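Local coordinates for protein alcohol dehydrogenase (Thermus sp., PDB 4CPD) that probably catalyses the NAD-dependent interconversion of alcohols with aldehydes or ketones, as a zinc-containing medium-chain dehydrogenase, at residues S194-I199 against L212-I217; L252-V257 against K284-R289; R315-Y320 against A338-L343. All blocks are in the same frame, centred on the assembly; numbering follows the deposited sequence.

Contact 1 (S194-I199 against L212-I217); sequences SKILAI and LGAIPI
Ile215 sits beside Leu197 in a parallel pair of strands, and its side chain reaches back across two residues of segment 194-199. Its CB lies 4.0 Å from Leu197 CD2, where the two side chains run side by side and point the same way. The CG2 branch, anti to the backbone N (CG1 at chi1 -65°), stays against that same Leu197 methyl. The other branch carries the chain toward the start of the neighbouring strand, where the tip, CD1, comes within 4.0 Å of Lys195 CD and meets the methylenes of the lysine. The lysine's charged end goes elsewhere, to a salt bridge with Glu231. Further on, Ile217 continues the same face, its CD1 4.1 Å from Leu197 CD2 and its CB beside Ile199 CG1. Helix 224-231 covers this side, with Arg227 against Ile215 and Ile217.

Ala198 turns to the other face, against Ala209 of helix 203-212, and its CB meets Ala214 CB at 4.0 Å. Ile196 CG2 adds to this small patch, reaching the same Ala214 CB.

The backbones hold the register. Ile215 N donates to Ile196 O at 3.0 Å, in the plane of that carbonyl, and Ala198 N donates to Ile215 O at 3.0 Å from well above the carbonyl plane. A third bond, from Ile217 N to Ala198 O, is weak because its N-H points aside (126° at the hydrogen). Gly213, with positive phi, closes helix 203-212 in a Schellman motif and turns the chain into strand 215-218. Strand, helix and outermost parallel strand together make a beta-alpha-beta crossover of the Rossmann fold, whose first strand, 195-200, ends at the NAD-binding Asp200.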
loop_
_atom_site.group_PDB
_atom_site.type_symbol
_atom_site.label_atom_id
_atom_site.label_comp_id
_atom_site.label_asym_id
_atom_site.label_seq_id
_atom_site.Cartn_x
_atom_site.Cartn_y
_atom_site.Cartn_z
ATOM N N SER A 194 -17.041 9.278 9.080
ATOM C CA SER A 194 -18.309 8.968 9.699
ATOM C C SER A 194 -18.133 8.526 11.145
ATOM O O SER A 194 -19.057 8.598 11.955
ATOM C CB SER A 194 -19.029 7.857 8.917
ATOM O OG SER A 194 -18.324 6.644 8.988
ATOM N N LYS A 195 -16.954 8.056 11.472
ATOM C CA LYS A 195 -16.682 7.626 12.813
ATOM C C LYS A 195 -15.158 7.407 12.969
ATOM O O LYS A 195 -14.497 6.871 12.081
ATOM C CB LYS A 195 -17.426 6.337 13.099
ATOM C CG LYS A 195 -17.136 5.789 14.493
ATOM C CD LYS A 195 -17.859 4.488 14.780
ATOM C CE LYS A 195 -19.336 4.716 15.057
ATOM N NZ LYS A 195 -19.940 3.504 15.680
ATOM N N ILE A 196 -14.621 7.819 14.109
ATOM C CA ILE A 196 -13.205 7.801 14.373
ATOM C C ILE A 196 -12.989 7.150 15.700
ATOM O O ILE A 196 -13.661 7.496 16.653
ATOM C CB ILE A 196 -12.619 9.230 14.468
ATOM C CG1 ILE A 196 -12.945 10.044 13.212
ATOM C CG2 ILE A 196 -11.106 9.172 14.710
ATOM C CD1 ILE A 196 -12.583 11.508 13.341
ATOM N N LEU A 197 -12.024 6.242 15.776
ATOM C CA LEU A 197 -11.717 5.512 17.009
ATOM C C LEU A 197 -10.277 5.741 17.421
ATOM O O LEU A 197 -9.366 5.618 16.604
ATOM C CB LEU A 197 -11.930 4.023 16.783
ATOM C CG LEU A 197 -13.319 3.738 16.235
ATOM C CD1 LEU A 197 -13.277 2.754 15.087
ATOM C CD2 LEU A 197 -14.217 3.240 17.342
ATOM N N ALA A 198 -10.062 6.051 18.688
ATOM C CA ALA A 198 -8.729 6.351 19.169
ATOM C C ALA A 198 -8.346 5.301 20.160
ATOM O O ALA A 198 -9.062 5.063 21.107
ATOM C CB ALA A 198 -8.664 7.739 19.791
ATOM N N ILE A 199 -7.214 4.664 19.914
ATOM C CA ILE A 199 -6.697 3.634 20.769
ATOM C C ILE A 199 -5.414 4.167 21.369
ATOM O O ILE A 199 -4.512 4.588 20.639
ATOM C CB ILE A 199 -6.401 2.351 19.977
ATOM C CG1 ILE A 199 -7.698 1.710 19.481
ATOM C CG2 ILE A 199 -5.646 1.339 20.833
ATOM C CD1 ILE A 199 -8.152 2.184 18.125
ATOM N N LEU A 212 -12.008 15.770 20.660
ATOM C CA LEU A 212 -11.816 16.049 19.219
ATOM C C LEU A 212 -12.817 15.298 18.339
ATOM O O LEU A 212 -12.959 15.581 17.145
ATOM C CB LEU A 212 -10.393 15.714 18.793
ATOM C CG LEU A 212 -9.324 16.660 19.345
ATOM C CD1 LEU A 212 -7.944 16.029 19.231
ATOM C CD2 LEU A 212 -9.360 17.999 18.621
ATOM N N GLY A 213 -13.515 14.354 18.951
ATOM C CA GLY A 213 -14.668 13.723 18.341
ATOM C C GLY A 213 -14.523 12.227 18.182
ATOM O O GLY A 213 -15.331 11.627 17.517
ATOM N N ALA A 214 -13.503 11.618 18.781
ATOM C CA ALA A 214 -13.291 10.188 18.630
ATOM C C ALA A 214 -13.920 9.412 19.761
ATOM O O ALA A 214 -14.092 9.926 20.870
ATOM C CB ALA A 214 -11.804 9.882 18.559
ATOM N N ILE A 215 -14.240 8.156 19.472
ATOM C CA ILE A 215 -14.567 7.162 20.493
ATOM C C ILE A 215 -13.267 6.586 21.077
ATOM O O ILE A 215 -12.547 5.863 20.388
ATOM C CB ILE A 215 -15.387 6.033 19.881
ATOM C CG1 ILE A 215 -16.733 6.574 19.416
ATOM C CG2 ILE A 215 -15.572 4.904 20.875
ATOM C CD1 ILE A 215 -17.556 5.603 18.585
ATOM N N PRO A 216 -12.968 6.896 22.351
ATOM C CA PRO A 216 -11.718 6.472 22.961
ATOM C C PRO A 216 -11.808 5.030 23.365
ATOM O O PRO A 216 -12.898 4.556 23.696
ATOM C CB PRO A 216 -11.623 7.352 24.195
ATOM C CG PRO A 216 -13.047 7.523 24.599
ATOM C CD PRO A 216 -13.845 7.556 23.331
ATOM N N ILE A 217 -10.667 4.350 23.318
ATOM C CA ILE A 217 -10.558 2.922 23.616
ATOM C C ILE A 217 -9.232 2.683 24.336
ATOM O O ILE A 217 -8.157 2.887 23.755
ATOM C CB ILE A 217 -10.574 2.071 22.330
ATOM C CG1 ILE A 217 -11.903 2.252 21.579
ATOM C CG2 ILE A 217 -10.332 0.607 22.658
ATOM C CD1 ILE A 217 -12.004 1.496 20.261
#

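Contact 2 (L252-V257 against K284-R289); sequences LALEMV and KDLTFR
Lys284, bonded to the carbonyls of Leu254, Glu255 and Val257 and flanked by a small apolar cluster, joins the C-terminal end of helix 247-256 to the chain entering strand 286-290. It is the last residue of helix 279-284, and beyond CG its side chain is extended, which carries the ammonium group across to the other helix. There NZ donates to Leu254 O at 2.6 Å, to Glu255 O at 2.9 Å and to Val257 O at 2.7 Å. NZ lies in the carbonyl plane of Val257 and is tilted slightly from that of Leu254, but it stands well above the plane of Glu255, 58° out of it. Three acceptors match the three hydrogens of an ammonium group, and Leu254 O and Glu255 O lie at the C-terminal end of the helix, the negative end of its dipole, which would favour the positive charge. Glu255 O also takes a hydrogen bond from Arg229.

These elements belong to the Rossmann domain: helix 247-256 packs over strands 171-175 and 262-265 of the parallel sheet, while strand 286-290 is the outermost strand of that sheet within the chain. Next to the lysine, Val257 CG1 meets Leu286 CD2 at 3.6 Å. That methyl sits between the backbone N and the carbonyl carbon (chi1 68°), and it also approaches Lys284 NZ. Leu254 CD2 lies between two partners, 4.1 Å from Leu286 CD1 and 4.1 Å from Phe288 CD1. The Phe288 and Leu254 side chains cross at about a right angle, with the methyl approaching the ring obliquely. Phe276 of the same chain touches both leucines. Strand 286-290 also forms part of the dimer interface: Leu286 to Arg289 pair antiparallel with a strand of the second subunit, whose Phe276 meets the Phe288 ring edge-to-face.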
loop_
_atom_site.group_PDB
_atom_site.type_symbol
_atom_site.label_atom_id
_atom_site.label_comp_id
_atom_site.label_asym_id
_atom_site.label_seq_id
_atom_site.Cartn_x
_atom_site.Cartn_y
_atom_site.Cartn_z
ATOM N N LEU A 252 -1.723 -5.190 15.257
ATOM C CA LEU A 252 -3.010 -4.712 15.695
ATOM C C LEU A 252 -3.745 -4.003 14.566
ATOM O O LEU A 252 -4.906 -4.298 14.297
ATOM C CB LEU A 252 -2.827 -3.770 16.876
ATOM C CG LEU A 252 -4.035 -3.680 17.793
ATOM C CD1 LEU A 252 -4.268 -4.997 18.542
ATOM C CD2 LEU A 252 -3.818 -2.531 18.759
ATOM N N ALA A 253 -3.055 -3.091 13.896
ATOM C CA ALA A 253 -3.644 -2.355 12.797
ATOM C C ALA A 253 -4.148 -3.293 11.715
ATOM O O ALA A 253 -5.265 -3.098 11.185
ATOM C CB ALA A 253 -2.648 -1.356 12.217
ATOM N N LEU A 254 -3.334 -4.303 11.409
ATOM C CA LEU A 254 -3.644 -5.266 10.347
ATOM C C LEU A 254 -4.771 -6.245 10.702
ATOM O O LEU A 254 -5.535 -6.669 9.840
ATOM C CB LEU A 254 -2.380 -6.009 9.923
ATOM C CG LEU A 254 -1.429 -5.094 9.144
ATOM C CD1 LEU A 254 -0.046 -5.686 9.083
ATOM C CD2 LEU A 254 -1.915 -4.815 7.725
ATOM N N GLU A 255 -4.887 -6.585 11.974
ATOM C CA GLU A 255 -6.000 -7.387 12.425
ATOM C C GLU A 255 -7.293 -6.554 12.432
ATOM O O GLU A 255 -8.354 -6.979 11.977
ATOM C CB GLU A 255 -5.695 -7.903 13.822
ATOM C CG GLU A 255 -6.543 -9.107 14.202
ATOM C CD GLU A 255 -6.183 -9.682 15.562
ATOM O OE1 GLU A 255 -5.214 -9.201 16.200
ATOM O OE2 GLU A 255 -6.871 -10.639 15.979
ATOM N N MET A 256 -7.181 -5.353 12.970
ATOM C CA MET A 256 -8.308 -4.464 13.168
ATOM C C MET A 256 -9.016 -4.040 11.854
ATOM O O MET A 256 -10.249 -4.047 11.768
ATOM C CB MET A 256 -7.735 -3.264 13.909
ATOM C CG MET A 256 -8.672 -2.149 14.301
ATOM S SD MET A 256 -7.692 -0.893 15.163
ATOM C CE MET A 256 -7.090 -1.772 16.596
ATOM N N VAL A 257 -8.233 -3.671 10.839
ATOM C CA VAL A 257 -8.774 -3.057 9.627
ATOM C C VAL A 257 -9.705 -4.047 8.955
ATOM O O VAL A 257 -9.463 -5.244 9.016
ATOM C CB VAL A 257 -7.643 -2.619 8.650
ATOM C CG1 VAL A 257 -6.927 -3.826 8.064
ATOM C CG2 VAL A 257 -8.173 -1.720 7.534
ATOM N N LYS A 284 -7.977 -11.352 2.944
ATOM C CA LYS A 284 -8.449 -10.073 3.444
ATOM C C LYS A 284 -8.310 -8.915 2.456
ATOM O O LYS A 284 -9.043 -7.960 2.557
ATOM C CB LYS A 284 -7.700 -9.744 4.733
ATOM C CG LYS A 284 -8.598 -9.366 5.886
ATOM C CD LYS A 284 -7.791 -8.894 7.088
ATOM C CE LYS A 284 -8.576 -7.870 7.893
ATOM N NZ LYS A 284 -7.885 -7.491 9.153
ATOM N N ASP A 285 -7.362 -9.006 1.526
ATOM C CA ASP A 285 -7.078 -7.961 0.528
ATOM C C ASP A 285 -6.601 -6.666 1.170
ATOM O O ASP A 285 -7.337 -5.693 1.219
ATOM C CB ASP A 285 -8.289 -7.688 -0.372
ATOM C CG ASP A 285 -7.901 -6.929 -1.646
ATOM O OD1 ASP A 285 -6.737 -6.498 -1.741
ATOM O OD2 ASP A 285 -8.729 -6.757 -2.565
ATOM N N LEU A 286 -5.358 -6.664 1.648
ATOM C CA LEU A 286 -4.840 -5.560 2.441
ATOM C C LEU A 286 -4.000 -4.641 1.584
ATOM O O LEU A 286 -3.251 -5.117 0.736
ATOM C CB LEU A 286 -3.999 -6.086 3.602
ATOM C CG LEU A 286 -4.760 -6.893 4.671
ATOM C CD1 LEU A 286 -3.799 -7.708 5.521
ATOM C CD2 LEU A 286 -5.623 -5.990 5.547
ATOM N N THR A 287 -4.154 -3.328 1.794
ATOM C CA THR A 287 -3.240 -2.318 1.267
ATOM C C THR A 287 -2.494 -1.648 2.412
ATOM O O THR A 287 -3.111 -1.067 3.291
ATOM C CB THR A 287 -3.984 -1.243 0.501
ATOM O OG1 THR A 287 -4.662 -1.853 -0.596
ATOM C CG2 THR A 287 -3.028 -0.235 -0.039
ATOM N N PHE A 288 -1.169 -1.737 2.396
ATOM C CA PHE A 288 -0.344 -1.305 3.521
ATOM C C PHE A 288 0.706 -0.318 3.036
ATOM O O PHE A 288 1.323 -0.527 2.001
ATOM C CB PHE A 288 0.335 -2.508 4.175
ATOM C CG PHE A 288 1.253 -2.152 5.313
ATOM C CD1 PHE A 288 0.745 -1.856 6.559
ATOM C CD2 PHE A 288 2.628 -2.155 5.153
ATOM C CE1 PHE A 288 1.593 -1.542 7.627
ATOM C CE2 PHE A 288 3.485 -1.836 6.212
ATOM C CZ PHE A 288 2.971 -1.534 7.453
ATOM N N ARG A 289 0.901 0.761 3.782
ATOM C CA ARG A 289 1.955 1.693 3.468
ATOM C C ARG A 289 2.681 2.117 4.749
ATOM O O ARG A 289 2.071 2.347 5.778
ATOM C CB ARG A 289 1.430 2.888 2.675
ATOM C CG ARG A 289 2.580 3.770 2.192
ATOM C CD ARG A 289 2.138 4.875 1.253
ATOM N NE ARG A 289 3.268 5.681 0.796
ATOM C CZ ARG A 289 3.181 6.695 -0.063
ATOM N NH1 ARG A 289 2.021 7.056 -0.592
ATOM N NH2 ARG A 289 4.267 7.359 -0.401
#

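Contact 3 (R315-Y320 against A338-L343); sequences RIVSHY and ALKVLL
Ser318 OG receives the backbone N-H of Leu339 at 3.0 Å, a link from a loop side chain to the opposite main chain. The hydroxyl stands between its own backbone N and carbonyl carbon (chi1 61°), turned toward segment 338-343. Ser318 OG also shares a hydrogen bond with His319 ND1 (2.6 Å), lying in the ring plane at its edge; either atom could be the donor. Ala338 CB comes obliquely to the ring, 3.4 Å from His319 ND1.

Around Ser318 the main chains pair. Ser318 N donates to Lys340 O at 3.1 Å, and His319 N adds a weak second bond to that oxygen. Farther along, Leu342 N gives a nearly straight bond to His319 O (173° at the hydrogen), and the parallel bridges run from His319 with Val341 to Tyr320 with Leu342.

Tyr320 and Leu342 lie side by side, pointing the same way, with Leu342 CD2 3.7 Å from Tyr320 CE2 and also touching Val317 CG2. Before the strands begin, Ile316 CD1 rests 3.8 Å from Lys340 CB, while Lys340 NZ makes a salt bridge to Glu60 and a hydrogen bond to Ile37 O. Strand 319-322, helix 326-334 and strand 341-344 form a beta-alpha-beta unit, tied into the catalytic-domain sheet through strand 28-37. Ser318 OG and Lys340 O, each with more than one partner, thus meet the polar groups where the strands start within the contact itself.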
loop_
_atom_site.group_PDB
_atom_site.type_symbol
_atom_site.label_atom_id
_atom_site.label_comp_id
_atom_site.label_asym_id
_atom_site.label_seq_id
_atom_site.Cartn_x
_atom_site.Cartn_y
_atom_site.Cartn_z
ATOM N N ARG A 315 -4.228 23.970 19.981
ATOM C CA ARG A 315 -4.958 23.588 21.174
ATOM C C ARG A 315 -4.276 22.468 21.973
ATOM O O ARG A 315 -4.537 22.295 23.151
ATOM C CB ARG A 315 -6.385 23.143 20.840
ATOM C CG ARG A 315 -7.152 24.040 19.900
ATOM C CD ARG A 315 -8.645 23.854 20.081
ATOM N NE ARG A 315 -9.107 24.698 21.188
ATOM C CZ ARG A 315 -9.864 25.793 21.076
ATOM N NH1 ARG A 315 -10.313 26.206 19.891
ATOM N NH2 ARG A 315 -10.186 26.482 22.169
ATOM N N ILE A 316 -3.428 21.673 21.358
ATOM C CA ILE A 316 -2.823 20.576 22.115
ATOM C C ILE A 316 -1.578 21.007 22.879
ATOM O O ILE A 316 -1.048 20.243 23.673
ATOM C CB ILE A 316 -2.502 19.342 21.251
ATOM C CG1 ILE A 316 -1.281 19.584 20.378
ATOM C CG2 ILE A 316 -3.711 18.968 20.400
ATOM C CD1 ILE A 316 -0.526 18.301 20.115
ATOM N N VAL A 317 -1.122 22.229 22.659
ATOM C CA VAL A 317 0.050 22.731 23.380
ATOM C C VAL A 317 -0.272 22.858 24.879
ATOM O O VAL A 317 -1.126 23.657 25.270
ATOM C CB VAL A 317 0.524 24.097 22.846
ATOM C CG1 VAL A 317 1.736 24.562 23.637
ATOM C CG2 VAL A 317 0.866 23.979 21.380
ATOM N N SER A 318 0.409 22.065 25.705
ATOM C CA SER A 318 0.248 22.147 27.146
ATOM C C SER A 318 1.219 23.151 27.768
ATOM O O SER A 318 0.899 23.750 28.768
ATOM C CB SER A 318 0.451 20.783 27.786
ATOM O OG SER A 318 1.760 20.302 27.524
ATOM N N HIS A 319 2.404 23.320 27.184
ATOM C CA HIS A 319 3.449 24.164 27.764
ATOM C C HIS A 319 4.163 25.034 26.769
ATOM O O HIS A 319 4.784 24.529 25.847
ATOM C CB HIS A 319 4.519 23.310 28.383
ATOM C CG HIS A 319 4.044 22.502 29.535
ATOM N ND1 HIS A 319 3.247 21.390 29.376
ATOM C CD2 HIS A 319 4.264 22.626 30.862
ATOM C CE1 HIS A 319 3.008 20.853 30.555
ATOM N NE2 HIS A 319 3.624 21.577 31.473
ATOM N N TYR A 320 4.104 26.346 26.975
ATOM C CA TYR A 320 5.018 27.259 26.301
ATOM C C TYR A 320 6.147 27.610 27.294
ATOM O O TYR A 320 5.888 28.205 28.335
ATOM C CB TYR A 320 4.294 28.518 25.874
ATOM C CG TYR A 320 3.329 28.368 24.730
ATOM C CD1 TYR A 320 2.032 27.914 24.947
ATOM C CD2 TYR A 320 3.678 28.759 23.440
ATOM C CE1 TYR A 320 1.115 27.821 23.913
ATOM C CE2 TYR A 320 2.768 28.648 22.401
ATOM C CZ TYR A 320 1.494 28.167 22.650
ATOM O OH TYR A 320 0.577 28.049 21.651
ATOM N N ALA A 338 3.941 16.630 29.971
ATOM C CA ALA A 338 3.454 17.525 28.923
ATOM C C ALA A 338 2.903 16.718 27.748
ATOM O O ALA A 338 3.342 15.600 27.474
ATOM C CB ALA A 338 4.561 18.448 28.453
ATOM N N LEU A 339 1.940 17.306 27.058
ATOM C CA LEU A 339 1.386 16.746 25.840
ATOM C C LEU A 339 2.156 17.240 24.602
ATOM O O LEU A 339 2.534 16.460 23.723
ATOM C CB LEU A 339 -0.075 17.151 25.718
ATOM C CG LEU A 339 -0.852 16.551 24.543
ATOM C CD1 LEU A 339 -0.830 15.022 24.597
ATOM C CD2 LEU A 339 -2.289 17.063 24.532
ATOM N N LYS A 340 2.354 18.547 24.536
ATOM C CA LYS A 340 3.171 19.150 23.515
ATOM C C LYS A 340 3.836 20.381 24.072
ATOM O O LYS A 340 3.170 21.243 24.654
ATOM C CB LYS A 340 2.330 19.535 22.304
ATOM C CG LYS A 340 3.131 20.107 21.130
ATOM C CD LYS A 340 4.076 19.073 20.502
ATOM C CE LYS A 340 4.780 19.630 19.280
ATOM N NZ LYS A 340 5.537 18.586 18.560
ATOM N N VAL A 341 5.152 20.450 23.875
ATOM C CA VAL A 341 5.958 21.564 24.345
ATOM C C VAL A 341 6.415 22.434 23.192
ATOM O O VAL A 341 6.978 21.946 22.201
ATOM C CB VAL A 341 7.212 21.090 25.099
ATOM C CG1 VAL A 341 7.945 22.288 25.694
ATOM C CG2 VAL A 341 6.837 20.131 26.211
ATOM N N LEU A 342 6.189 23.725 23.340
ATOM C CA LEU A 342 6.663 24.701 22.380
ATOM C C LEU A 342 7.633 25.632 23.095
ATOM O O LEU A 342 7.349 26.075 24.182
ATOM C CB LEU A 342 5.471 25.475 21.828
ATOM C CG LEU A 342 5.133 25.255 20.379
ATOM C CD1 LEU A 342 5.046 23.799 20.028
ATOM C CD2 LEU A 342 3.830 25.964 20.029
ATOM N N LEU A 343 8.786 25.887 22.493
ATOM C CA LEU A 343 9.826 26.723 23.098
ATOM C C LEU A 343 9.760 28.152 22.534
ATOM O O LEU A 343 9.831 28.361 21.323
ATOM C CB LEU A 343 11.206 26.129 22.830
ATOM C CG LEU A 343 11.778 25.056 23.777
ATOM C CD1 LEU A 343 10.719 24.258 24.510
ATOM C CD2 LEU A 343 12.729 24.135 23.006
#

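In the fold
Contacts 1 and 2 both belong to the parallel Rossmann sheet, contact 1 at one outer strand and contact 2 at the other, with centres about 18 Å apart. They touch where Ile199 CD1 lies 4.3 Å from Met256 SD. Contact 3 lies in the other, mixed sheet, its centre about 22 Å from that of contact 1 and about 33 Å from that of contact 2. Bound NAD lies in the cleft between the Rossmann and catalytic domains: the side chain of Ile199 is about 5 Å from it and that of Lys340 about 6 Å, with the zinc held by Cys38, His59 and Asp152 also about 6 Å from Lys340. Contact 2 comes less close to NAD (about 9 Å from the Met256 side chain) and borders the dimer interface.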